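C2 toxin component I (Clostridium botulinum, PDB 2J3X) is the enzymatic component of the binary C2 toxin, an ADP-ribosyltransferase that, as in related clostridial binary toxins, probably modifies actin in the host cell. Local coordinates at residues I304-P309 / N330-K335; F314-N319 / I323-K328; G338-N343 / E424-K429. The protein carries 2 engineered substitutions. One frame throughout, in Å; residues are numbered along the deposited sequence.

Interaction 1 (I304-P309 / N330-K335); sequences IPFDLP and NEFIDK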
ATOM      1  N   ILE A 304       1.662  13.557  16.850  1.00 12.18           N
ATOM      2  CA  ILE A 304       0.804  14.676  17.240  1.00 13.96           C
ATOM      3  C   ILE A 304      -0.618  14.640  16.609  1.00 14.58           C
ATOM      4  O   ILE A 304      -1.618  14.811  17.316  1.00 13.81           O
ATOM      5  CB  ILE A 304       1.491  16.056  17.008  1.00 15.67           C
ATOM      6  CG1 ILE A 304       2.782  16.145  17.826  1.00 18.13           C
ATOM      7  CG2 ILE A 304       0.487  17.202  17.333  1.00 17.61           C
ATOM      8  CD1 ILE A 304       2.544  15.945  19.267  1.00 19.23           C
ATOM      9  N   PRO A 305      -0.722  14.336  15.287  1.00 14.65           N
ATOM     10  CA  PRO A 305      -2.052  14.230  14.681  1.00 14.05           C
ATOM     11  C   PRO A 305      -2.951  13.176  15.310  1.00 14.28           C
ATOM     12  O   PRO A 305      -4.184  13.242  15.123  1.00 15.16           O
ATOM     13  CB  PRO A 305      -1.741  13.864  13.195  1.00 14.39           C
ATOM     14  CG  PRO A 305      -0.367  14.479  12.955  1.00 11.52           C
ATOM     15  CD  PRO A 305       0.349  14.116  14.297  1.00 14.08           C
ATOM     16  N   PHE A 306      -2.383  12.210  16.051  1.00 11.75           N
ATOM     17  CA  PHE A 306      -3.200  11.137  16.639  1.00 12.49           C
ATOM     18  C   PHE A 306      -3.446  11.371  18.147  1.00 13.50           C
ATOM     19  O   PHE A 306      -3.814  10.467  18.866  1.00 13.40           O
ATOM     20  CB  PHE A 306      -2.445   9.844  16.444  1.00 12.08           C
ATOM     21  CG  PHE A 306      -2.148   9.584  14.993  1.00 13.58           C
ATOM     22  CD1 PHE A 306      -3.188   9.192  14.141  1.00 11.82           C
ATOM     23  CD2 PHE A 306      -0.897   9.907  14.458  1.00 12.46           C
ATOM     24  CE1 PHE A 306      -2.927   9.018  12.768  1.00 12.46           C
ATOM     25  CE2 PHE A 306      -0.627   9.726  13.084  1.00 13.60           C
ATOM     26  CZ  PHE A 306      -1.643   9.309  12.257  1.00 14.55           C
ATOM     27  N   ASP A 307      -3.087  12.558  18.615  1.00 15.36           N
ATOM     28  CA  ASP A 307      -3.141  12.841  20.064  0.50 16.34           C
ATOM     29  C   ASP A 307      -2.194  11.943  20.827  1.00 15.85           C
ATOM     30  O   ASP A 307      -2.519  11.439  21.946  1.00 16.50           O
ATOM     31  CB  ASP A 307      -4.571  12.673  20.594  0.50 17.40           C
ATOM     32  CG  ASP A 307      -5.503  13.761  20.109  0.50 21.75           C
ATOM     33  OD1 ASP A 307      -5.049  14.705  19.433  0.50 25.72           O
ATOM     34  OD2 ASP A 307      -6.722  13.702  20.426  0.50 30.40           O
ATOM     35  N   LEU A 308      -1.040  11.681  20.228  1.00 14.74           N
ATOM     36  CA  LEU A 308      -0.017  10.903  20.889  1.00 13.83           C
ATOM     37  C   LEU A 308       1.211  11.792  21.106  1.00 13.80           C
ATOM     38  O   LEU A 308       1.349  12.805  20.440  1.00 13.66           O
ATOM     39  CB  LEU A 308       0.374   9.644  20.074  1.00 13.77           C
ATOM     40  CG  LEU A 308      -0.753   8.588  19.946  1.00 14.10           C
ATOM     41  CD1 LEU A 308      -0.383   7.550  18.899  1.00 13.33           C
ATOM     42  CD2 LEU A 308      -1.007   7.859  21.259  1.00 13.30           C
ATOM     43  N   PRO A 309       2.092  11.400  22.026  1.00 14.95           N
ATOM     44  CA  PRO A 309       3.338  12.207  22.188  1.00 15.92           C
ATOM     45  C   PRO A 309       4.062  12.280  20.835  1.00 16.42           C
ATOM     46  O   PRO A 309       4.004  11.301  20.090  1.00 13.79           O
ATOM     47  CB  PRO A 309       4.177  11.346  23.145  1.00 16.23           C
ATOM     48  CG  PRO A 309       3.212  10.588  23.924  1.00 17.92           C
ATOM     49  CD  PRO A 309       2.030  10.273  22.980  1.00 15.24           C
ATOM     50  N   ASN A 330      -1.471  -3.216  17.750  1.00 12.62           N
ATOM     51  CA  ASN A 330      -2.886  -3.619  17.718  1.00 13.91           C
ATOM     52  C   ASN A 330      -3.815  -2.563  18.235  1.00 13.65           C
ATOM     53  O   ASN A 330      -4.907  -2.347  17.660  1.00 12.93           O
ATOM     54  CB  ASN A 330      -3.133  -4.955  18.444  1.00 15.08           C
ATOM     55  CG  ASN A 330      -2.454  -6.148  17.738  1.00 20.25           C
ATOM     56  OD1 ASN A 330      -2.253  -6.148  16.521  1.00 23.21           O
ATOM     57  ND2 ASN A 330      -2.089  -7.170  18.523  1.00 24.97           N
ATOM     58  N   GLU A 331      -3.396  -1.888  19.315  1.00 12.15           N
ATOM     59  CA  GLU A 331      -4.210  -0.829  19.853  1.00 13.55           C
ATOM     60  C   GLU A 331      -4.415   0.263  18.807  1.00 12.92           C
ATOM     61  O   GLU A 331      -5.529   0.741  18.596  1.00 13.58           O
ATOM     62  CB  GLU A 331      -3.527  -0.228  21.093  1.00 13.56           C
ATOM     63  CG  GLU A 331      -3.640  -1.176  22.301  1.00 16.94           C
ATOM     64  CD  GLU A 331      -2.582  -0.889  23.362  1.00 18.00           C
ATOM     65  OE1 GLU A 331      -1.868   0.139  23.240  1.00 19.37           O
ATOM     66  OE2 GLU A 331      -2.478  -1.712  24.310  1.00 21.74           O
ATOM     67  N   PHE A 332      -3.315   0.684  18.200  1.00 10.43           N
ATOM     68  CA  PHE A 332      -3.368   1.790  17.247  1.00 10.00           C
ATOM     69  C   PHE A 332      -4.204   1.426  16.004  1.00 11.56           C
ATOM     70  O   PHE A 332      -5.001   2.236  15.548  1.00 11.05           O
ATOM     71  CB  PHE A 332      -1.935   2.210  16.814  1.00 12.15           C
ATOM     72  CG  PHE A 332      -1.926   3.365  15.860  1.00 10.48           C
ATOM     73  CD1 PHE A 332      -1.970   4.684  16.360  1.00 10.01           C
ATOM     74  CD2 PHE A 332      -1.848   3.152  14.462  1.00 10.92           C
ATOM     75  CE1 PHE A 332      -1.977   5.776  15.502  1.00 11.47           C
ATOM     76  CE2 PHE A 332      -1.844   4.265  13.571  1.00 11.69           C
ATOM     77  CZ  PHE A 332      -1.954   5.572  14.077  1.00 11.30           C
ATOM     78  N   ILE A 333      -3.984   0.222  15.479  1.00 10.44           N
ATOM     79  CA  ILE A 333      -4.707  -0.230  14.278  1.00 11.63           C
ATOM     80  C   ILE A 333      -6.192  -0.318  14.598  1.00 11.80           C
ATOM     81  O   ILE A 333      -7.039   0.176  13.811  1.00 12.45           O
ATOM     82  CB  ILE A 333      -4.148  -1.565  13.789  1.00 10.51           C
ATOM     83  CG1 ILE A 333      -2.723  -1.341  13.257  1.00 14.12           C
ATOM     84  CG2 ILE A 333      -5.089  -2.221  12.703  1.00 13.82           C
ATOM     85  CD1 ILE A 333      -1.831  -2.616  13.183  1.00 14.93           C
ATOM     86  N   ASP A 334      -6.521  -0.874  15.768  1.00 12.52           N
ATOM     87  CA  ASP A 334      -7.949  -1.061  16.114  1.00 13.65           C
ATOM     88  C   ASP A 334      -8.667   0.272  16.306  1.00 13.99           C
ATOM     89  O   ASP A 334      -9.835   0.467  15.886  1.00 15.05           O
ATOM     90  CB  ASP A 334      -8.092  -1.943  17.348  1.00 15.15           C
ATOM     91  CG  ASP A 334      -7.810  -3.410  17.042  1.00 19.40           C
ATOM     92  OD1 ASP A 334      -7.459  -3.756  15.885  1.00 24.52           O
ATOM     93  OD2 ASP A 334      -7.926  -4.203  17.974  1.00 28.48           O
ATOM     94  N   LYS A 335      -7.970   1.211  16.939  1.00 12.21           N
ATOM     95  CA  LYS A 335      -8.560   2.524  17.160  1.00 12.34           C
ATOM     96  C   LYS A 335      -8.723   3.330  15.877  1.00 11.78           C
ATOM     97  O   LYS A 335      -9.765   3.979  15.642  1.00 12.32           O
ATOM     98  CB  LYS A 335      -7.723   3.328  18.164  1.00 11.64           C
ATOM     99  CG  LYS A 335      -8.250   4.738  18.335  1.00 10.88           C
ATOM    100  CD  LYS A 335      -7.511   5.458  19.407  1.00 12.66           C
ATOM    101  CE  LYS A 335      -8.003   6.892  19.414  1.00 14.20           C
ATOM    102  NZ  LYS A 335      -7.286   7.729  20.470  1.00 24.37           N
TER
HETATM  103  O   HOH W   1      -4.498   7.613  19.593  1.00 20.18           O
HETATM  104  O   HOH W   2      -7.632  10.735  20.576  1.00 45.04           O

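Interaction 2 (F314-N319 / I323-K328); sequences FDKKEN and IADKQK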
ATOM      1  N   PHE A 314       6.678   2.593  18.562  1.00 12.86           N
ATOM      2  CA  PHE A 314       6.157   1.234  18.515  1.00 12.18           C
ATOM      3  C   PHE A 314       7.167   0.142  18.835  1.00 15.06           C
ATOM      4  O   PHE A 314       6.857  -1.064  18.724  1.00 17.62           O
ATOM      5  CB  PHE A 314       5.589   0.982  17.085  1.00 12.55           C
ATOM      6  CG  PHE A 314       4.300   1.697  16.786  1.00 10.71           C
ATOM      7  CD1 PHE A 314       3.085   1.266  17.368  1.00 12.76           C
ATOM      8  CD2 PHE A 314       4.290   2.757  15.893  1.00 12.32           C
ATOM      9  CE1 PHE A 314       1.873   1.898  17.072  1.00 11.21           C
ATOM     10  CE2 PHE A 314       3.077   3.399  15.586  1.00 11.99           C
ATOM     11  CZ  PHE A 314       1.853   2.923  16.177  1.00 10.33           C
ATOM     12  N   ASP A 315       8.392   0.540  19.185  1.00 14.47           N
ATOM     13  CA  ASP A 315       9.433  -0.436  19.456  1.00 15.28           C
ATOM     14  C   ASP A 315       9.700  -0.574  20.942  1.00 17.30           C
ATOM     15  O   ASP A 315       9.595   0.424  21.663  1.00 17.66           O
ATOM     16  CB  ASP A 315      10.701   0.031  18.773  1.00 14.75           C
ATOM     17  CG  ASP A 315      10.606  -0.138  17.250  1.00 11.79           C
ATOM     18  OD1 ASP A 315      10.446  -1.303  16.833  1.00 16.14           O
ATOM     19  OD2 ASP A 315      10.621   0.880  16.553  1.00 14.84           O
ATOM     20  N   LYS A 316      10.092  -1.786  21.335  1.00 19.61           N
ATOM     21  CA  LYS A 316      10.502  -2.063  22.722  1.00 24.59           C
ATOM     22  C   LYS A 316      11.810  -2.880  22.689  1.00 27.01           C
ATOM     23  O   LYS A 316      12.200  -3.413  21.636  1.00 26.13           O
ATOM     24  CB  LYS A 316       9.385  -2.804  23.470  1.00 24.16           C
ATOM     25  CG  LYS A 316       9.090  -4.184  22.911  1.00 25.98           C
ATOM     26  CD  LYS A 316       7.961  -4.948  23.632  1.00 27.99           C
ATOM     27  CE  LYS A 316       7.956  -6.418  23.140  1.00 31.36           C
ATOM     28  NZ  LYS A 316       7.049  -7.374  23.918  1.00 34.14           N
ATOM     29  N   LYS A 317      12.498  -2.931  23.826  1.00 31.75           N
ATOM     30  CA  LYS A 317      13.704  -3.782  23.994  1.00 35.93           C
ATOM     31  C   LYS A 317      13.389  -5.133  24.618  1.00 37.82           C
ATOM     32  O   LYS A 317      12.690  -5.206  25.623  1.00 38.44           O
ATOM     33  CB  LYS A 317      14.737  -3.097  24.873  1.00 37.18           C
ATOM     34  CG  LYS A 317      15.139  -1.713  24.419  1.00 39.15           C
ATOM     35  CD  LYS A 317      16.516  -1.319  24.951  1.00 42.32           C
ATOM     36  CE  LYS A 317      17.629  -1.969  24.168  1.00 45.20           C
ATOM     37  NZ  LYS A 317      18.829  -1.092  24.133  1.00 48.52           N
ATOM     38  N   GLU A 318      13.904  -6.200  24.018  1.00 40.51           N
ATOM     39  CA  GLU A 318      13.746  -7.550  24.573  1.00 43.06           C
ATOM     40  C   GLU A 318      15.052  -8.341  24.448  1.00 43.12           C
ATOM     41  O   GLU A 318      15.448  -8.722  23.341  1.00 43.04           O
ATOM     42  CB  GLU A 318      12.622  -8.301  23.862  1.00 43.71           C
ATOM     43  CG  GLU A 318      12.094  -9.496  24.635  1.00 48.17           C
ATOM     44  CD  GLU A 318      10.579  -9.584  24.562  1.00 53.98           C
ATOM     45  OE1 GLU A 318       9.902  -8.665  25.091  1.00 54.74           O
ATOM     46  OE2 GLU A 318      10.070 -10.570  23.970  1.00 57.02           O
ATOM     47  N   ASN A 319      15.705  -8.583  25.589  1.00 43.37           N
ATOM     48  CA  ASN A 319      16.993  -9.281  25.614  1.00 42.95           C
ATOM     49  C   ASN A 319      17.979  -8.476  24.796  1.00 41.55           C
ATOM     50  O   ASN A 319      18.650  -9.004  23.908  1.00 42.10           O
ATOM     51  CB  ASN A 319      16.858 -10.695  25.026  1.00 43.89           C
ATOM     52  CG  ASN A 319      15.775 -11.526  25.717  1.00 46.48           C
ATOM     53  OD1 ASN A 319      15.675 -11.547  26.948  1.00 50.02           O
ATOM     54  ND2 ASN A 319      14.965 -12.220  24.920  1.00 49.18           N
ATOM     55  N   ILE A 323      12.415  -4.875  19.171  1.00 24.40           N
ATOM     56  CA  ILE A 323      11.382  -5.507  18.365  1.00 22.78           C
ATOM     57  C   ILE A 323      10.094  -4.694  18.473  1.00 19.84           C
ATOM     58  O   ILE A 323       9.932  -3.860  19.368  1.00 18.87           O
ATOM     59  CB  ILE A 323      11.038  -6.940  18.814  1.00 23.63           C
ATOM     60  CG1 ILE A 323      10.668  -6.977  20.324  1.00 23.57           C
ATOM     61  CG2 ILE A 323      12.128  -7.962  18.347  1.00 25.81           C
ATOM     62  CD1 ILE A 323       9.793  -8.246  20.710  1.00 25.33           C
ATOM     63  N   ALA A 324       9.181  -4.950  17.560  1.00 18.22           N
ATOM     64  CA  ALA A 324       7.876  -4.292  17.636  1.00 16.10           C
ATOM     65  C   ALA A 324       7.132  -4.669  18.915  1.00 16.18           C
ATOM     66  O   ALA A 324       7.115  -5.855  19.344  1.00 15.59           O
ATOM     67  CB  ALA A 324       7.033  -4.689  16.434  1.00 16.07           C
ATOM     68  N   ASP A 325       6.457  -3.682  19.478  1.00 15.17           N
ATOM     69  CA  ASP A 325       5.528  -3.879  20.576  1.00 15.69           C
ATOM     70  C   ASP A 325       4.165  -4.145  19.958  1.00 16.34           C
ATOM     71  O   ASP A 325       3.488  -3.222  19.557  1.00 15.55           O
ATOM     72  CB  ASP A 325       5.469  -2.581  21.352  1.00 17.33           C
ATOM     73  CG  ASP A 325       4.676  -2.688  22.620  1.00 20.35           C
ATOM     74  OD1 ASP A 325       3.630  -3.359  22.625  1.00 23.05           O
ATOM     75  OD2 ASP A 325       5.116  -2.047  23.606  1.00 25.69           O
ATOM     76  N   LYS A 326       3.797  -5.405  19.854  1.00 16.93           N
ATOM     77  CA  LYS A 326       2.605  -5.799  19.082  1.00 19.25           C
ATOM     78  C   LYS A 326       1.337  -5.270  19.727  1.00 18.16           C
ATOM     79  O   LYS A 326       0.357  -4.978  19.023  1.00 16.56           O
ATOM     80  CB  LYS A 326       2.531  -7.327  18.924  1.00 19.82           C
ATOM     81  CG  LYS A 326       3.686  -7.919  18.093  1.00 23.86           C
ATOM     82  CD  LYS A 326       3.604  -9.449  18.013  1.00 25.22           C
ATOM     83  CE  LYS A 326       4.482  -9.974  16.859  1.00 32.03           C
ATOM     84  NZ  LYS A 326       4.488 -11.490  16.795  1.00 38.42           N
ATOM     85  N   GLN A 327       1.322  -5.164  21.061  1.00 16.43           N
ATOM     86  CA  GLN A 327       0.150  -4.626  21.776  0.50 17.61           C
ATOM     87  C   GLN A 327      -0.116  -3.200  21.324  1.00 16.23           C
ATOM     88  O   GLN A 327      -1.269  -2.793  21.111  1.00 17.13           O
ATOM     89  CB  GLN A 327       0.372  -4.626  23.311  0.50 18.11           C
ATOM     90  CG  GLN A 327       0.432  -6.007  23.966  0.50 19.65           C
ATOM     91  CD  GLN A 327       0.939  -5.980  25.440  0.50 21.59           C
ATOM     92  OE1 GLN A 327       1.371  -4.939  25.974  0.50 25.88           O
ATOM     93  NE2 GLN A 327       0.918  -7.153  26.083  0.50 26.98           N
ATOM     94  N   LYS A 328       0.951  -2.410  21.208  1.00 14.33           N
ATOM     95  CA  LYS A 328       0.756  -1.027  20.790  1.00 13.15           C
ATOM     96  C   LYS A 328       0.254  -0.972  19.327  1.00 12.54           C
ATOM     97  O   LYS A 328      -0.585  -0.132  18.977  1.00 12.76           O
ATOM     98  CB  LYS A 328       2.074  -0.221  20.860  1.00 13.73           C
ATOM     99  CG  LYS A 328       2.474   0.199  22.271  1.00 16.00           C
ATOM    100  CD  LYS A 328       3.717   1.106  22.159  1.00 15.37           C
ATOM    101  CE  LYS A 328       4.031   1.793  23.513  1.00 19.56           C
ATOM    102  NZ  LYS A 328       4.402   0.788  24.559  1.00 19.55           N
TER
HETATM  103  O   HOH W   3       5.240  -7.348  21.425  1.00 28.75           O

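Interaction 3 (G338-N343 / E424-K429); sequences GKEIEN and EGIQNK. With SO4 (sulfate ion), chain R.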
ATOM      1  N   GLY A 338     -10.680   3.351  10.149  1.00 12.20           N
ATOM      2  CA  GLY A 338     -12.049   3.832  10.048  1.00 12.08           C
ATOM      3  C   GLY A 338     -12.238   5.281  10.473  1.00 13.32           C
ATOM      4  O   GLY A 338     -13.305   5.867  10.227  1.00 14.03           O
ATOM      5  N   LYS A 339     -11.223   5.878  11.090  1.00 12.33           N
ATOM      6  CA  LYS A 339     -11.311   7.246  11.550  1.00 14.70           C
ATOM      7  C   LYS A 339     -10.945   8.229  10.455  1.00 13.83           C
ATOM      8  O   LYS A 339     -10.239   7.891   9.518  1.00 13.92           O
ATOM      9  CB  LYS A 339     -10.359   7.476  12.727  1.00 13.40           C
ATOM     10  CG  LYS A 339     -10.820   6.757  13.992  1.00 15.98           C
ATOM     11  CD  LYS A 339     -10.019   7.141  15.259  1.00 18.93           C
ATOM     12  CE  LYS A 339     -10.291   8.569  15.756  1.00 26.08           C
ATOM     13  NZ  LYS A 339     -11.726   8.744  16.211  1.00 31.37           N
ATOM     14  N   GLU A 340     -11.427   9.449  10.639  1.00 15.49           N
ATOM     15  CA  GLU A 340     -11.236  10.556   9.700  1.00 17.31           C
ATOM     16  C   GLU A 340     -10.089  11.448  10.167  1.00 18.64           C
ATOM     17  O   GLU A 340      -9.843  11.594  11.371  1.00 18.66           O
ATOM     18  CB  GLU A 340     -12.512  11.364   9.620  1.00 18.66           C
ATOM     19  CG  GLU A 340     -13.606  10.520   9.043  1.00 24.93           C
ATOM     20  CD  GLU A 340     -14.883  11.267   8.742  1.00 30.60           C
ATOM     21  OE1 GLU A 340     -14.982  12.503   9.008  1.00 31.31           O
ATOM     22  OE2 GLU A 340     -15.794  10.570   8.220  1.00 35.14           O
ATOM     23  N   ILE A 341      -9.382  12.036   9.213  1.00 17.87           N
ATOM     24  CA  ILE A 341      -8.205  12.862   9.474  1.00 17.83           C
ATOM     25  C   ILE A 341      -8.440  14.171   8.748  1.00 17.08           C
ATOM     26  O   ILE A 341      -8.728  14.202   7.566  1.00 15.12           O
ATOM     27  CB  ILE A 341      -6.880  12.195   8.958  1.00 17.83           C
ATOM     28  CG1 ILE A 341      -6.649  10.852   9.655  1.00 21.36           C
ATOM     29  CG2 ILE A 341      -5.660  13.107   9.160  1.00 20.70           C
ATOM     30  CD1 ILE A 341      -6.384  10.997  11.179  1.00 21.16           C
ATOM     31  N   GLU A 342      -8.379  15.274   9.485  1.00 18.73           N
ATOM     32  CA  GLU A 342      -8.636  16.581   8.878  0.50 19.53           C
ATOM     33  C   GLU A 342      -7.337  17.316   8.554  1.00 19.16           C
ATOM     34  O   GLU A 342      -6.272  17.035   9.136  1.00 18.95           O
ATOM     35  CB  GLU A 342      -9.469  17.453   9.819  0.50 20.12           C
ATOM     36  CG  GLU A 342     -10.953  17.134   9.934  0.50 21.73           C
ATOM     37  CD  GLU A 342     -11.690  18.111  10.889  0.50 23.59           C
ATOM     38  OE1 GLU A 342     -11.065  19.078  11.379  0.50 28.80           O
ATOM     39  OE2 GLU A 342     -12.892  17.912  11.163  0.50 28.98           O
ATOM     40  N   ASN A 343      -7.415  18.258   7.619  1.00 17.33           N
ATOM     41  CA  ASN A 343      -6.270  19.144   7.343  1.00 17.03           C
ATOM     42  C   ASN A 343      -6.868  20.516   7.151  1.00 17.29           C
ATOM     43  O   ASN A 343      -7.381  20.804   6.089  1.00 15.53           O
ATOM     44  CB  ASN A 343      -5.541  18.732   6.044  1.00 17.47           C
ATOM     45  CG  ASN A 343      -4.773  17.458   6.182  1.00 20.52           C
ATOM     46  OD1 ASN A 343      -3.607  17.466   6.585  1.00 22.93           O
ATOM     47  ND2 ASN A 343      -5.410  16.326   5.825  1.00 19.78           N
ATOM     48  N   GLU A 424      -8.364   7.342   2.115  1.00  9.44           N
ATOM     49  CA  GLU A 424      -9.062   7.791   0.855  1.00 11.97           C
ATOM     50  C   GLU A 424      -9.753   9.117   1.141  1.00 12.70           C
ATOM     51  O   GLU A 424     -10.051   9.435   2.316  1.00 12.95           O
ATOM     52  CB  GLU A 424     -10.113   6.743   0.455  1.00 12.68           C
ATOM     53  CG  GLU A 424     -11.279   6.652   1.528  1.00 14.16           C
ATOM     54  CD  GLU A 424     -12.343   5.604   1.255  1.00 17.10           C
ATOM     55  OE1 GLU A 424     -12.254   4.836   0.240  1.00 17.53           O
ATOM     56  OE2 GLU A 424     -13.262   5.574   2.122  1.00 17.94           O
ATOM     57  N   GLY A 425      -9.997   9.899   0.098  1.00 12.25           N
ATOM     58  CA  GLY A 425     -10.614  11.236   0.229  1.00 13.47           C
ATOM     59  C   GLY A 425     -12.092  11.141   0.521  1.00 13.85           C
ATOM     60  O   GLY A 425     -12.782  10.289  -0.050  1.00 13.64           O
ATOM     61  N   ILE A 426     -12.571  11.967   1.452  1.00 15.96           N
ATOM     62  CA  ILE A 426     -14.011  12.029   1.729  1.00 19.46           C
ATOM     63  C   ILE A 426     -14.410  13.504   1.828  1.00 22.88           C
ATOM     64  O   ILE A 426     -13.509  14.344   1.800  1.00 22.74           O
ATOM     65  CB  ILE A 426     -14.372  11.303   3.029  1.00 19.15           C
ATOM     66  CG1 ILE A 426     -13.581  11.886   4.188  1.00 17.85           C
ATOM     67  CG2 ILE A 426     -14.093   9.831   2.909  1.00 18.60           C
ATOM     68  CD1 ILE A 426     -14.155  11.387   5.568  1.00 19.91           C
ATOM     69  N   GLN A 427     -15.714  13.816   1.928  1.00 26.88           N
ATOM     70  CA  GLN A 427     -16.168  15.218   1.956  0.50 30.50           C
ATOM     71  C   GLN A 427     -15.415  16.047   2.982  1.00 32.81           C
ATOM     72  O   GLN A 427     -15.282  15.637   4.138  1.00 33.49           O
ATOM     73  CB  GLN A 427     -17.673  15.378   2.215  0.50 30.35           C
ATOM     74  CG  GLN A 427     -18.095  16.861   2.197  0.50 31.55           C
ATOM     75  CD  GLN A 427     -19.438  17.164   2.854  0.50 32.20           C
ATOM     76  OE1 GLN A 427     -20.494  16.749   2.369  0.50 34.42           O
ATOM     77  NE2 GLN A 427     -19.403  17.952   3.926  0.50 34.29           N
ATOM     78  N   ASN A 428     -14.926  17.214   2.521  1.00 36.76           N
ATOM     79  CA  ASN A 428     -14.287  18.242   3.366  1.00 41.04           C
ATOM     80  C   ASN A 428     -15.075  18.318   4.661  1.00 43.98           C
ATOM     81  O   ASN A 428     -16.325  18.423   4.645  1.00 44.13           O
ATOM     82  CB  ASN A 428     -14.381  19.633   2.707  1.00 40.70           C
ATOM     83  CG  ASN A 428     -13.635  19.738   1.374  1.00 41.87           C
ATOM     84  OD1 ASN A 428     -12.919  18.822   0.951  1.00 39.49           O
ATOM     85  ND2 ASN A 428     -13.802  20.884   0.706  1.00 43.70           N
ATOM     86  N   LYS A 429     -14.370  18.277   5.782  1.00 47.82           N
ATOM     87  CA  LYS A 429     -15.054  18.330   7.067  1.00 51.71           C
ATOM     88  C   LYS A 429     -15.675  19.720   7.264  1.00 53.74           C
ATOM     89  O   LYS A 429     -14.991  20.747   7.122  1.00 53.78           O
ATOM     90  CB  LYS A 429     -14.133  17.926   8.221  1.00 52.00           C
ATOM     91  CG  LYS A 429     -14.888  17.181   9.338  1.00 55.06           C
ATOM     92  CD  LYS A 429     -15.407  15.781   8.879  1.00 58.12           C
ATOM     93  CE  LYS A 429     -16.831  15.450   9.423  1.00 59.07           C
ATOM     94  NZ  LYS A 429     -17.916  16.368   8.906  1.00 58.35           N
TER
HETATM   95  S   SO4 R1448     -14.007   9.822  13.244  1.00 67.53           S
HETATM   96  O1  SO4 R1448     -12.594   9.920  12.900  1.00 66.24           O
HETATM   97  O2  SO4 R1448     -14.664   8.752  12.489  1.00 67.75           O
HETATM   98  O3  SO4 R1448     -14.101   9.559  14.678  1.00 68.51           O
HETATM   99  O4  SO4 R1448     -14.697  11.082  12.942  1.00 69.59           O

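Interaction 1 (I304-P309 / N330-K335)
An edge-to-face aromatic pair, F306 with F332, joins the loop after strand 295-301 to helix 326-336 in the core of the ADP-ribosyltransferase fold. The ring of F332 comes edge-on over one face of F306, with planes at 76° and centroids 5.2 Å apart. Its leading atom, F332 CZ, lies offset toward the rim of that face and 3.8 Å from F306 CE1, while P305 CB lies over the rim of the opposite face. CG of F332 is anti to the backbone N (chi1 -179°), which sends this ring off the helix toward the loop. L308 meets the same phenylalanine at a slant, its CD1 4.1 Å from F332 CD1. The polar part is carried by water: the fully extended chain of K335 brings NZ to one water, at 2.9 Å, that donates to F306 O. A second water links NZ to D307 OD2 in one of that residue's two conformers, so this bridge is less certain. Around the pair, W336 stacks on F332 and turns edge-to-face with F306, F363 meets both phenylalanines, and I403, V419 and I421 of strands 397-411 and 414-426 close the cluster against the sheet.

Interaction 2 (F314-N319 / I323-K328)
K316 and I323 face each other as an antiparallel hydrogen-bonded pair, K316 N giving to I323 O at 2.9 Å and I323 N returning a bond of the same length to K316 O. One step along, D315 and A324 form a non-hydrogen-bonded pair with diverging side chains, and D325 N then reaches F314 O at 2.8 Å, almost straight at 173°. On the face that carries K316 and I323, the lysine chain slants past the isoleucine, CE 3.6 Å from I323 CD1, and then crosses D325. Its NZ ends in a weak, salt-bridging hydrogen bond to E318 OE1 and in a water that also joins A324 O and K326 N. D325 is the N-cap: CG anti to the backbone N (chi1 -173°) turns the carboxylate toward the first turn, where OD1 takes the capping bond from K328 N at 3.2 Å, while OD2 forms a salt bridge with K328 NZ at 3.1 Å; each nitrogen approaches from above the carboxylate plane. The F314 ring turns its edge to the K328 backbone, CE1 3.7 Å from K328 O. Farther out, D315 OD1 bonds T417 OG1, tying the strand to strand 414-426. This is a two-stranded beta hairpin running directly into an N-capped helix.

Interaction 3 (G338-N343 / E424-K429)
E340 lies across the end of I426 at about a right angle, its side chain reaching over the surface of the five-stranded sheet of the ADP-ribosyltransferase fold. Strand 340-341 is an outermost strand there, and strand 397-411 runs between it and strand 414-426, so the two segments meet through side chains, with their CA atoms 8.6 Å apart at E340 and I426. From CG onward E340 is extended, which carries its carboxylate over the tip of the isoleucine: OE2 stands 3.2 Å from I426 CD1, a tight carbon-oxygen approach. I426 places CG1 between its backbone N and carbonyl carbon (chi1 57°), sending CD1 out toward the glutamate, while its side chain also rests on T397 and K399 of the intervening strand.

The other carboxylate oxygen of E340 turns to K429, whose chain crosses it at about a right angle; OE1 meets the methylene CD at 3.3 Å, whereas K429 NZ lies 4.9 Å from OE1 and makes no salt bridge with it. The lysine bends at chi2, chi3 and chi4, which leads its ammonium away from the glutamates. E342 runs obliquely beside the CB and CG of K429, but it has two conformers and the closest approach is too short to be trusted.

Beside K339 and E340 a sulfate, probably from the crystallisation liquor, is held by K339 NZ, 2.9 Å from its O3, and by E340 N, 2.6 Å from its O1 with an N-H...O angle of 172°.

How the interactions relate
All three contacts lie in the same ADP-ribosyltransferase domain, the second half of the chain. Interaction 2 is nested inside the loop that interaction 1 closes, and interaction 3 opens afterwards, where helix 326-336 leads on to strand 340-341. Interactions 1 and 2 share that helix, their centres about 15 Å apart, and F332 CG packs on F314 CZ at 3.8 Å. Interaction 3 is centred about 16 Å from interaction 1, touching it where F306 CE1 comes 4.3 Å from I341 CD1, but its nearest atoms stay about 12 Å from interaction 2. The buried aromatic cluster of 304-309 and 330-335 is thus the middle link, connecting the surface hairpin to the edge of the five-stranded sheet.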